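Local structure of TsrD (Streptomyces laurentii, 5X7L) at residues R51-I54 against R55-A58; H30-H33 against P34-H38; E22-P25 against R26-D29. The protein is a small protein of the SnoaL-like polyketide cyclase family, with the helix-backed curved antiparallel sheet of the NTF2 fold. All coordinates share one frame; numbering follows the deposited sequence.

How the contacts relate
All three contacts are local, between neighbours along the chain, and follow one another in the order 3, 2, 1. Contact 3 is a polar surface turn after helix 6-22, ruled by carboxylates meeting an arginine and a histidine. Contact 2 adjoins it in sequence and is partly buried: a beta turn with a histidine bond outside and a leucine-tyrosine touch inside. Contact 1, on helix 47-60, mixes buried Ile54 and Trp57 with one arginine lying on an alanine and another over the indole. Contacts 1 and 3 meet directly: Ile54 packs on Pro25 and Leu28, and Arg51 forms a salt bridge with Asp29. Contacts 1 and 2 do not touch, their centres lying about 15 Å apart.

Contact 1: residues R51-I54 against R55-A58; sequences RAAI and RRWA
The guanidinium of Arg55 folds back over the preceding turn and lays one face on Ala52, whose CA sits 3.5 Å from that plane and toward its rim. A bend at chi3 (-59°) brings the flat group round. Its outer nitrogens then straddle two neighbours: Arg55 NH2 comes 3.6 Å from Ala52 CB, while Arg55 NH1 approaches Arg51 CB. The Arg51 chain itself runs extended from CG to NE and leads away from this turn; its NH1 forms a salt bridge with Glu48 and its NH2 another with Asp29. Those two carboxylates probably balance the charge of Arg51. All eight residues belong to helix 47-60, one of the helices that lie against the curved sheet of the NTF2-like fold, and four successive i to i+4 backbone bonds tie the two turns together. The straightest of them runs from Trp57 N to Ala53 O, at 2.9 Å and 171°. The same carbonyl lies beside the indole, Trp57 CD1 being 3.1 Å from Ala53 O, and Ala53 CB makes a looser apolar approach to the ring. Arg56 sets its CG anti to its backbone N (chi1 174°) and kinks farther out, which carries Arg56 NH1 over a face of the indole, 3.4 Å above its plane near the rim. From there Arg56 NH2 reaches to 4.2 Å from Ala53 CB. Buried Trp57 meets Phe84 edge-to-face and also packs on Ile92, and a bound isopropyl alcohol lies about 4 Å from its side chain. Ile54 is directed to another side of the helix, where it packs against Ala19 and Tyr20 of helix 6-22 and against Pro25 and Leu28 in the following loop.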
ATOM      1  N   ARG B  51      11.147   7.290  16.475  1.00 13.36           N
ATOM      2  CA  ARG B  51      11.706   6.606  17.640  1.00 14.35           C
ATOM      3  C   ARG B  51      10.591   6.196  18.601  1.00 14.41           C
ATOM      4  O   ARG B  51      10.617   5.101  19.167  1.00 15.06           O
ATOM      5  CB  ARG B  51      12.713   7.493  18.367  1.00 14.08           C
ATOM      6  CG  ARG B  51      13.951   7.825  17.559  1.00 13.67           C
ATOM      7  CD  ARG B  51      14.769   8.892  18.254  1.00 13.76           C
ATOM      8  NE  ARG B  51      16.002   9.188  17.539  1.00 12.48           N
ATOM      9  CZ  ARG B  51      16.806  10.208  17.819  1.00 12.13           C
ATOM     10  NH1 ARG B  51      16.492  11.070  18.780  1.00 13.34           N
ATOM     11  NH2 ARG B  51      17.927  10.375  17.132  1.00 12.26           N
ATOM     12  N   ALA B  52       9.611   7.080  18.776  1.00 14.62           N
ATOM     13  CA  ALA B  52       8.464   6.794  19.639  1.00 15.23           C
ATOM     14  C   ALA B  52       7.668   5.587  19.136  1.00 15.03           C
ATOM     15  O   ALA B  52       7.182   4.781  19.931  1.00 15.96           O
ATOM     16  CB  ALA B  52       7.563   8.018  19.749  1.00 16.28           C
ATOM     17  N   ALA B  53       7.535   5.467  17.820  1.00 14.76           N
ATOM     18  CA  ALA B  53       6.852   4.314  17.233  1.00 15.84           C
ATOM     19  C   ALA B  53       7.573   3.008  17.576  1.00 15.69           C
ATOM     20  O   ALA B  53       6.934   2.025  17.950  1.00 16.58           O
ATOM     21  CB  ALA B  53       6.720   4.477  15.725  1.00 17.19           C
ATOM     22  N   ILE B  54       8.901   3.003  17.468  1.00 15.21           N
ATOM     23  CA  ILE B  54       9.689   1.813  17.811  1.00 15.98           C
ATOM     24  C   ILE B  54       9.427   1.392  19.253  1.00 16.43           C
ATOM     25  O   ILE B  54       9.196   0.216  19.526  1.00 18.16           O
ATOM     26  CB  ILE B  54      11.212   2.037  17.625  1.00 15.95           C
ATOM     27  CG1 ILE B  54      11.556   2.314  16.158  1.00 17.23           C
ATOM     28  CG2 ILE B  54      12.008   0.840  18.142  1.00 17.02           C
ATOM     29  CD1 ILE B  54      11.148   1.224  15.189  1.00 18.42           C
ATOM     30  N   ARG B  55       9.456   2.354  20.170  1.00 17.43           N
ATOM     31  CA  ARG B  55       9.227   2.061  21.581  1.00 18.88           C
ATOM     32  C   ARG B  55       7.822   1.515  21.813  1.00 20.06           C
ATOM     33  O   ARG B  55       7.637   0.587  22.599  1.00 21.63           O
ATOM     34  CB  ARG B  55       9.459   3.304  22.439  1.00 20.89           C
ATOM     35  CG  ARG B  55      10.891   3.808  22.409  1.00 22.78           C
ATOM     36  CD  ARG B  55      11.158   4.787  23.539  1.00 26.05           C
ATOM     37  NE  ARG B  55      10.271   5.946  23.479  1.00 28.12           N
ATOM     38  CZ  ARG B  55      10.490   7.034  22.744  1.00 29.23           C
ATOM     39  NH1 ARG B  55      11.577   7.131  21.984  1.00 29.67           N
ATOM     40  NH2 ARG B  55       9.614   8.030  22.762  1.00 29.94           N
ATOM     41  N   ARG B  56       6.839   2.082  21.119  1.00 18.92           N
ATOM     42  CA  ARG B  56       5.453   1.634  21.254  1.00 19.65           C
ATOM     43  C   ARG B  56       5.279   0.194  20.779  1.00 19.67           C
ATOM     44  O   ARG B  56       4.663  -0.620  21.470  1.00 20.46           O
ATOM     45  CB  ARG B  56       4.504   2.558  20.484  1.00 20.71           C
ATOM     46  CG  ARG B  56       3.061   2.077  20.459  1.00 22.57           C
ATOM     47  CD  ARG B  56       2.129   3.106  19.835  1.00 23.63           C
ATOM     48  NE  ARG B  56       2.550   3.500  18.491  1.00 26.16           N
ATOM     49  CZ  ARG B  56       2.338   2.789  17.386  1.00 29.04           C
ATOM     50  NH1 ARG B  56       1.706   1.621  17.440  1.00 30.23           N
ATOM     51  NH2 ARG B  56       2.766   3.250  16.216  1.00 30.29           N
ATOM     52  N   TRP B  57       5.812  -0.122  19.604  1.00 20.03           N
ATOM     53  CA  TRP B  57       5.704  -1.483  19.081  1.00 19.88           C
ATOM     54  C   TRP B  57       6.417  -2.489  19.981  1.00 22.63           C
ATOM     55  O   TRP B  57       5.928  -3.598  20.186  1.00 22.24           O
ATOM     56  CB  TRP B  57       6.268  -1.580  17.667  1.00 21.12           C
ATOM     57  CG  TRP B  57       5.448  -0.900  16.617  1.00 19.86           C
ATOM     58  CD1 TRP B  57       5.854   0.110  15.798  1.00 20.48           C
ATOM     59  CD2 TRP B  57       4.090  -1.189  16.256  1.00 19.93           C
ATOM     60  NE1 TRP B  57       4.836   0.474  14.952  1.00 21.07           N
ATOM     61  CE2 TRP B  57       3.741  -0.307  15.213  1.00 20.83           C
ATOM     62  CE3 TRP B  57       3.134  -2.101  16.717  1.00 20.68           C
ATOM     63  CZ2 TRP B  57       2.478  -0.314  14.618  1.00 20.42           C
ATOM     64  CZ3 TRP B  57       1.877  -2.107  16.125  1.00 20.35           C
ATOM     65  CH2 TRP B  57       1.562  -1.217  15.088  1.00 20.77           C
ATOM     66  N   ALA B  58       7.567  -2.090  20.521  1.00 21.52           N
ATOM     67  CA  ALA B  58       8.345  -2.955  21.409  1.00 25.23           C
ATOM     68  C   ALA B  58       7.570  -3.320  22.675  1.00 25.33           C
ATOM     69  O   ALA B  58       7.816  -4.368  23.277  1.00 27.41           O
ATOM     70  CB  ALA B  58       9.666  -2.291  21.774  1.00 23.81           C
TER

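Contact 2: residues H30-H33 against P34-H38; sequences HCLH and PEYRH
His33 ND1 accepts the backbone N-H of Glu35 at 3.0 Å, exactly in the imidazole plane and close to straight at 160°. That ND1 accepts here suggests that the ring proton sits on NE2, the nitrogen hydrogen-bonded to Asp114; the imidazole is thus held from both its nitrogens, and its rotation is fixed. The ring reaches the turn because CG stands anti to the backbone N (chi1 -157°), beside the carbonyl carbon. Glu35 runs alongside it and points the same way, with carboxylate and imidazole planes 21° apart and Glu35 OE1 3.5 Å from His33 CE1. The Pro34 ring lies crosswise to the His33 side chain. These residues build a type I beta turn from His33 to Tyr36, closed by Tyr36 N to His33 O at 3.0 Å; the bond is strongly bent, and the donor stands well above the carbonyl plane. The turn is the corner between two short, weakly bonded strands, 32-33 and 36-37, which leads the chain from helix 6-22 toward helix 47-60 in this NTF2-like fold. On the inner side Leu32 slants across the Tyr36 side chain. Leu32 CD2 comes 3.9 Å from Tyr36 CE1, and Leu32 CB lies 4.1 Å from Tyr36 CD1, so a methyl and the CB both lie near the CD1-CE1 bond of the phenol. Met50 of helix 47-60 packs on both residues, while Phe117 adjoins Leu32 and Phe110 adjoins Tyr36. At its far end the phenol is hydrogen-bonded through OH to His120 ND1, giving this buried tyrosine a polar partner in strand 116-124. An isopropyl alcohol molecule is bound about 4 Å from the Tyr36 side chain.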
ATOM      1  N   HIS B  30      20.535   5.679  11.164  1.00 12.25           N
ATOM      2  CA  HIS B  30      21.253   5.315   9.953  1.00 12.92           C
ATOM      3  C   HIS B  30      20.360   5.207   8.726  1.00 13.25           C
ATOM      4  O   HIS B  30      20.849   4.907   7.642  1.00 15.46           O
ATOM      5  CB  HIS B  30      22.005   4.008  10.187  1.00 13.65           C
ATOM      6  CG  HIS B  30      22.943   4.083  11.346  1.00 15.78           C
ATOM      7  ND1 HIS B  30      24.243   4.523  11.220  1.00 18.36           N
ATOM      8  CD2 HIS B  30      22.754   3.835  12.664  1.00 16.39           C
ATOM      9  CE1 HIS B  30      24.823   4.513  12.407  1.00 18.99           C
ATOM     10  NE2 HIS B  30      23.941   4.105  13.300  1.00 18.39           N
ATOM     11  N   CYS B  31      19.063   5.463   8.881  1.00 12.94           N
ATOM     12  CA  CYS B  31      18.168   5.451   7.720  1.00 12.44           C
ATOM     13  C   CYS B  31      17.146   6.585   7.652  1.00 12.19           C
ATOM     14  O   CYS B  31      16.626   6.843   6.571  1.00 12.58           O
ATOM     15  CB  CYS B  31      17.441   4.107   7.605  1.00 13.73           C
ATOM     16  SG  CYS B  31      16.396   3.678   9.009  1.00 13.12           S
ATOM     17  N   LEU B  32      16.854   7.246   8.775  1.00 11.96           N
ATOM     18  CA  LEU B  32      15.877   8.338   8.783  1.00 12.09           C
ATOM     19  C   LEU B  32      16.524   9.695   8.988  1.00 12.16           C
ATOM     20  O   LEU B  32      17.456   9.849   9.777  1.00 13.24           O
ATOM     21  CB  LEU B  32      14.823   8.136   9.870  1.00 12.88           C
ATOM     22  CG  LEU B  32      14.042   6.822   9.884  1.00 12.45           C
ATOM     23  CD1 LEU B  32      12.894   6.930  10.866  1.00 13.47           C
ATOM     24  CD2 LEU B  32      13.524   6.427   8.509  1.00 12.39           C
ATOM     25  N   HIS B  33      15.989  10.682   8.281  1.00 12.39           N
ATOM     26  CA  HIS B  33      16.411  12.066   8.417  1.00 12.67           C
ATOM     27  C   HIS B  33      16.088  12.584   9.821  1.00 12.06           C
ATOM     28  O   HIS B  33      15.002  12.319  10.335  1.00 12.25           O
ATOM     29  CB  HIS B  33      15.687  12.914   7.373  1.00 13.29           C
ATOM     30  CG  HIS B  33      16.390  14.187   7.032  1.00 14.04           C
ATOM     31  ND1 HIS B  33      16.414  15.273   7.877  1.00 14.48           N
ATOM     32  CD2 HIS B  33      17.084  14.552   5.931  1.00 15.30           C
ATOM     33  CE1 HIS B  33      17.099  16.251   7.316  1.00 15.97           C
ATOM     34  NE2 HIS B  33      17.515  15.840   6.132  1.00 16.26           N
ATOM     35  N   PRO B  34      17.012  13.337  10.444  1.00 12.24           N
ATOM     36  CA  PRO B  34      16.690  13.908  11.759  1.00 12.79           C
ATOM     37  C   PRO B  34      15.443  14.801  11.747  1.00 12.68           C
ATOM     38  O   PRO B  34      14.769  14.926  12.768  1.00 12.92           O
ATOM     39  CB  PRO B  34      17.944  14.723  12.102  1.00 13.51           C
ATOM     40  CG  PRO B  34      19.041  14.039  11.367  1.00 14.16           C
ATOM     41  CD  PRO B  34      18.416  13.587  10.070  1.00 13.24           C
ATOM     42  N   GLU B  35      15.137  15.392  10.597  1.00 13.08           N
ATOM     43  CA  GLU B  35      13.960  16.247  10.439  1.00 14.07           C
ATOM     44  C   GLU B  35      12.826  15.502   9.727  1.00 13.59           C
ATOM     45  O   GLU B  35      12.057  16.096   8.966  1.00 14.59           O
ATOM     46  CB  GLU B  35      14.329  17.524   9.678  1.00 16.03           C
ATOM     47  CG  GLU B  35      15.416  18.336  10.370  1.00 19.52           C
ATOM     48  CD  GLU B  35      15.770  19.602   9.619  1.00 26.76           C
ATOM     49  OE1 GLU B  35      16.341  19.502   8.513  1.00 29.63           O
ATOM     50  OE2 GLU B  35      15.483  20.698  10.138  1.00 31.71           O
ATOM     51  N   TYR B  36      12.726  14.201   9.998  1.00 13.25           N
ATOM     52  CA  TYR B  36      11.692  13.344   9.427  1.00 12.76           C
ATOM     53  C   TYR B  36      10.304  13.964   9.541  1.00 13.16           C
ATOM     54  O   TYR B  36       9.960  14.541  10.574  1.00 14.35           O
ATOM     55  CB  TYR B  36      11.687  11.982  10.125  1.00 12.46           C
ATOM     56  CG  TYR B  36      10.995  10.926   9.308  1.00 12.17           C
ATOM     57  CD1 TYR B  36      11.683  10.245   8.315  1.00 12.65           C
ATOM     58  CD2 TYR B  36       9.650  10.627   9.499  1.00 13.10           C
ATOM     59  CE1 TYR B  36      11.059   9.292   7.535  1.00 12.87           C
ATOM     60  CE2 TYR B  36       9.017   9.665   8.725  1.00 13.06           C
ATOM     61  CZ  TYR B  36       9.733   9.003   7.745  1.00 13.14           C
ATOM     62  OH  TYR B  36       9.131   8.048   6.962  1.00 14.20           O
ATOM     63  N   ARG B  37       9.511  13.824   8.484  1.00 13.27           N
ATOM     64  CA  ARG B  37       8.178  14.416   8.439  1.00 13.66           C
ATOM     65  C   ARG B  37       7.113  13.328   8.372  1.00 13.64           C
ATOM     66  O   ARG B  37       6.703  12.916   7.290  1.00 15.05           O
ATOM     67  CB  ARG B  37       8.054  15.355   7.233  1.00 14.28           C
ATOM     68  CG  ARG B  37       9.114  16.449   7.178  1.00 14.95           C
ATOM     69  CD  ARG B  37       8.937  17.364   5.972  1.00 15.04           C
ATOM     70  NE  ARG B  37       9.092  16.663   4.697  1.00 14.84           N
ATOM     71  CZ  ARG B  37      10.242  16.503   4.041  1.00 14.86           C
ATOM     72  NH1 ARG B  37      11.381  16.980   4.531  1.00 15.45           N
ATOM     73  NH2 ARG B  37      10.254  15.855   2.884  1.00 15.55           N
ATOM     74  N   HIS B  38       6.668  12.853   9.530  1.00 13.90           N
ATOM     75  CA  HIS B  38       5.604  11.854   9.568  1.00 13.91           C
ATOM     76  C   HIS B  38       4.304  12.485   9.049  1.00 13.43           C
ATOM     77  O   HIS B  38       3.973  13.611   9.426  1.00 14.92           O
ATOM     78  CB  HIS B  38       5.411  11.324  10.989  1.00 14.11           C
ATOM     79  CG  HIS B  38       4.636  10.047  11.055  1.00 14.28           C
ATOM     80  ND1 HIS B  38       3.293   9.975  10.761  1.00 14.74           N
ATOM     81  CD2 HIS B  38       5.017   8.792  11.386  1.00 14.89           C
ATOM     82  CE1 HIS B  38       2.878   8.730  10.903  1.00 15.56           C
ATOM     83  NE2 HIS B  38       3.905   7.991  11.282  1.00 15.81           N
TER

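Contact 3: residues E22-P25 against R26-D29; sequences EGDP and RHLD
Asp24 is gripped by Arg26, only two residues ahead, through three sound hydrogen bonds and a weak fourth, NE to OD2. Its OD1 takes both the backbone N and NE of that arginine, each at 3.0 Å, NE arriving on the syn lone pair and the backbone N, in an Asx turn, from above the carboxylate plane. Arg26 NH2 completes a side-on salt bridge with Asp24 OD2 at 3.0 Å, the two flat groups being turned 39° apart. The turn of the arginine chain about CG-CD (chi3 -63°) sets NE and NH2 facing the aspartate. Helix 6-22 ends here in a Schellman motif, with Gly23 at positive phi as the C-prime residue, and the chain then re-enters helical backbone angles at 26-29. Across this helix end, His27 NE2 donates to Glu22 OE1 at 2.9 Å; the oxygen lies near the imidazole plane, but the ring meets the carboxylate from above, their planes 80° apart. His27 ND1 is hydrogen-bonded to His15, holding the ring from its other nitrogen. Pro25 O accepts Leu28 N at 2.9 Å and also a water that donates to Asp29 OD2, while Asp29 OD1 goes to Arg51. Leu28 packs on Met50.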
ATOM      1  N   GLU B  22      14.765  -5.537  16.276  1.00 16.02           N
ATOM      2  CA  GLU B  22      15.569  -5.505  17.497  1.00 17.02           C
ATOM      3  C   GLU B  22      14.996  -4.570  18.560  1.00 16.94           C
ATOM      4  O   GLU B  22      15.504  -4.524  19.677  1.00 18.57           O
ATOM      5  CB  GLU B  22      17.006  -5.093  17.172  1.00 17.98           C
ATOM      6  CG  GLU B  22      17.690  -6.034  16.197  1.00 20.09           C
ATOM      7  CD  GLU B  22      19.049  -5.542  15.737  1.00 23.36           C
ATOM      8  OE1 GLU B  22      19.632  -4.658  16.402  1.00 24.87           O
ATOM      9  OE2 GLU B  22      19.536  -6.045  14.704  1.00 25.98           O
ATOM     10  N   GLY B  23      13.939  -3.835  18.221  1.00 16.19           N
ATOM     11  CA  GLY B  23      13.384  -2.829  19.123  1.00 16.70           C
ATOM     12  C   GLY B  23      14.442  -1.835  19.573  1.00 16.01           C
ATOM     13  O   GLY B  23      14.478  -1.438  20.737  1.00 17.61           O
ATOM     14  N   ASP B  24      15.308  -1.445  18.641  1.00 15.50           N
ATOM     15  CA  ASP B  24      16.437  -0.567  18.928  1.00 15.42           C
ATOM     16  C   ASP B  24      16.329   0.667  18.038  1.00 14.25           C
ATOM     17  O   ASP B  24      16.704   0.620  16.865  1.00 14.50           O
ATOM     18  CB  ASP B  24      17.759  -1.306  18.682  1.00 15.48           C
ATOM     19  CG  ASP B  24      18.984  -0.472  19.035  1.00 15.85           C
ATOM     20  OD1 ASP B  24      18.847   0.734  19.330  1.00 15.42           O
ATOM     21  OD2 ASP B  24      20.101  -1.028  19.011  1.00 17.77           O
ATOM     22  N   PRO B  25      15.808   1.777  18.591  1.00 14.62           N
ATOM     23  CA  PRO B  25      15.640   2.987  17.786  1.00 15.25           C
ATOM     24  C   PRO B  25      16.930   3.531  17.176  1.00 13.25           C
ATOM     25  O   PRO B  25      16.854   4.299  16.225  1.00 13.51           O
ATOM     26  CB  PRO B  25      15.057   3.994  18.784  1.00 17.26           C
ATOM     27  CG  PRO B  25      14.394   3.160  19.821  1.00 18.15           C
ATOM     28  CD  PRO B  25      15.269   1.946  19.954  1.00 15.77           C
ATOM     29  N   ARG B  26      18.096   3.153  17.700  1.00 13.26           N
ATOM     30  CA  ARG B  26      19.356   3.680  17.165  1.00 13.19           C
ATOM     31  C   ARG B  26      19.567   3.337  15.688  1.00 12.54           C
ATOM     32  O   ARG B  26      20.214   4.094  14.962  1.00 12.98           O
ATOM     33  CB  ARG B  26      20.546   3.195  17.994  1.00 12.82           C
ATOM     34  CG  ARG B  26      20.560   3.748  19.411  1.00 13.05           C
ATOM     35  CD  ARG B  26      21.680   3.148  20.235  1.00 13.18           C
ATOM     36  NE  ARG B  26      21.500   1.709  20.390  1.00 13.80           N
ATOM     37  CZ  ARG B  26      22.273   0.926  21.134  1.00 14.41           C
ATOM     38  NH1 ARG B  26      23.297   1.434  21.810  1.00 15.10           N
ATOM     39  NH2 ARG B  26      22.013  -0.373  21.199  1.00 16.94           N
ATOM     40  N   HIS B  27      19.016   2.217  15.232  1.00 12.06           N
ATOM     41  CA  HIS B  27      19.090   1.889  13.812  1.00 12.80           C
ATOM     42  C   HIS B  27      18.465   2.970  12.928  1.00 12.08           C
ATOM     43  O   HIS B  27      18.878   3.151  11.778  1.00 13.00           O
ATOM     44  CB  HIS B  27      18.417   0.552  13.535  1.00 13.31           C
ATOM     45  CG  HIS B  27      19.274  -0.623  13.865  1.00 16.42           C
ATOM     46  ND1 HIS B  27      20.399  -0.942  13.137  1.00 18.65           N
ATOM     47  CD2 HIS B  27      19.176  -1.557  14.838  1.00 17.24           C
ATOM     48  CE1 HIS B  27      20.960  -2.022  13.648  1.00 21.32           C
ATOM     49  NE2 HIS B  27      20.237  -2.416  14.681  1.00 21.11           N
ATOM     50  N   LEU B  28      17.469   3.683  13.451  1.00 12.32           N
ATOM     51  CA  LEU B  28      16.822   4.751  12.691  1.00 12.67           C
ATOM     52  C   LEU B  28      17.770   5.900  12.371  1.00 12.04           C
ATOM     53  O   LEU B  28      17.566   6.619  11.397  1.00 13.13           O
ATOM     54  CB  LEU B  28      15.601   5.294  13.434  1.00 12.98           C
ATOM     55  CG  LEU B  28      14.483   4.284  13.683  1.00 13.77           C
ATOM     56  CD1 LEU B  28      13.326   4.974  14.383  1.00 15.63           C
ATOM     57  CD2 LEU B  28      14.016   3.630  12.386  1.00 13.97           C
ATOM     58  N   ASP B  29      18.806   6.082  13.179  1.00 11.56           N
ATOM     59  CA  ASP B  29      19.753   7.160  12.917  1.00 12.00           C
ATOM     60  C   ASP B  29      20.516   6.927  11.621  1.00 12.51           C
ATOM     61  O   ASP B  29      21.065   7.862  11.040  1.00 13.16           O
ATOM     62  CB  ASP B  29      20.713   7.319  14.091  1.00 12.21           C
ATOM     63  CG  ASP B  29      20.000   7.770  15.340  1.00 12.63           C
ATOM     64  OD1 ASP B  29      19.270   8.783  15.265  1.00 13.72           O
ATOM     65  OD2 ASP B  29      20.135   7.104  16.387  1.00 13.25           O
TER
HETATM   66  O   HOH W   1      17.400   6.831  16.921  1.00 16.05           O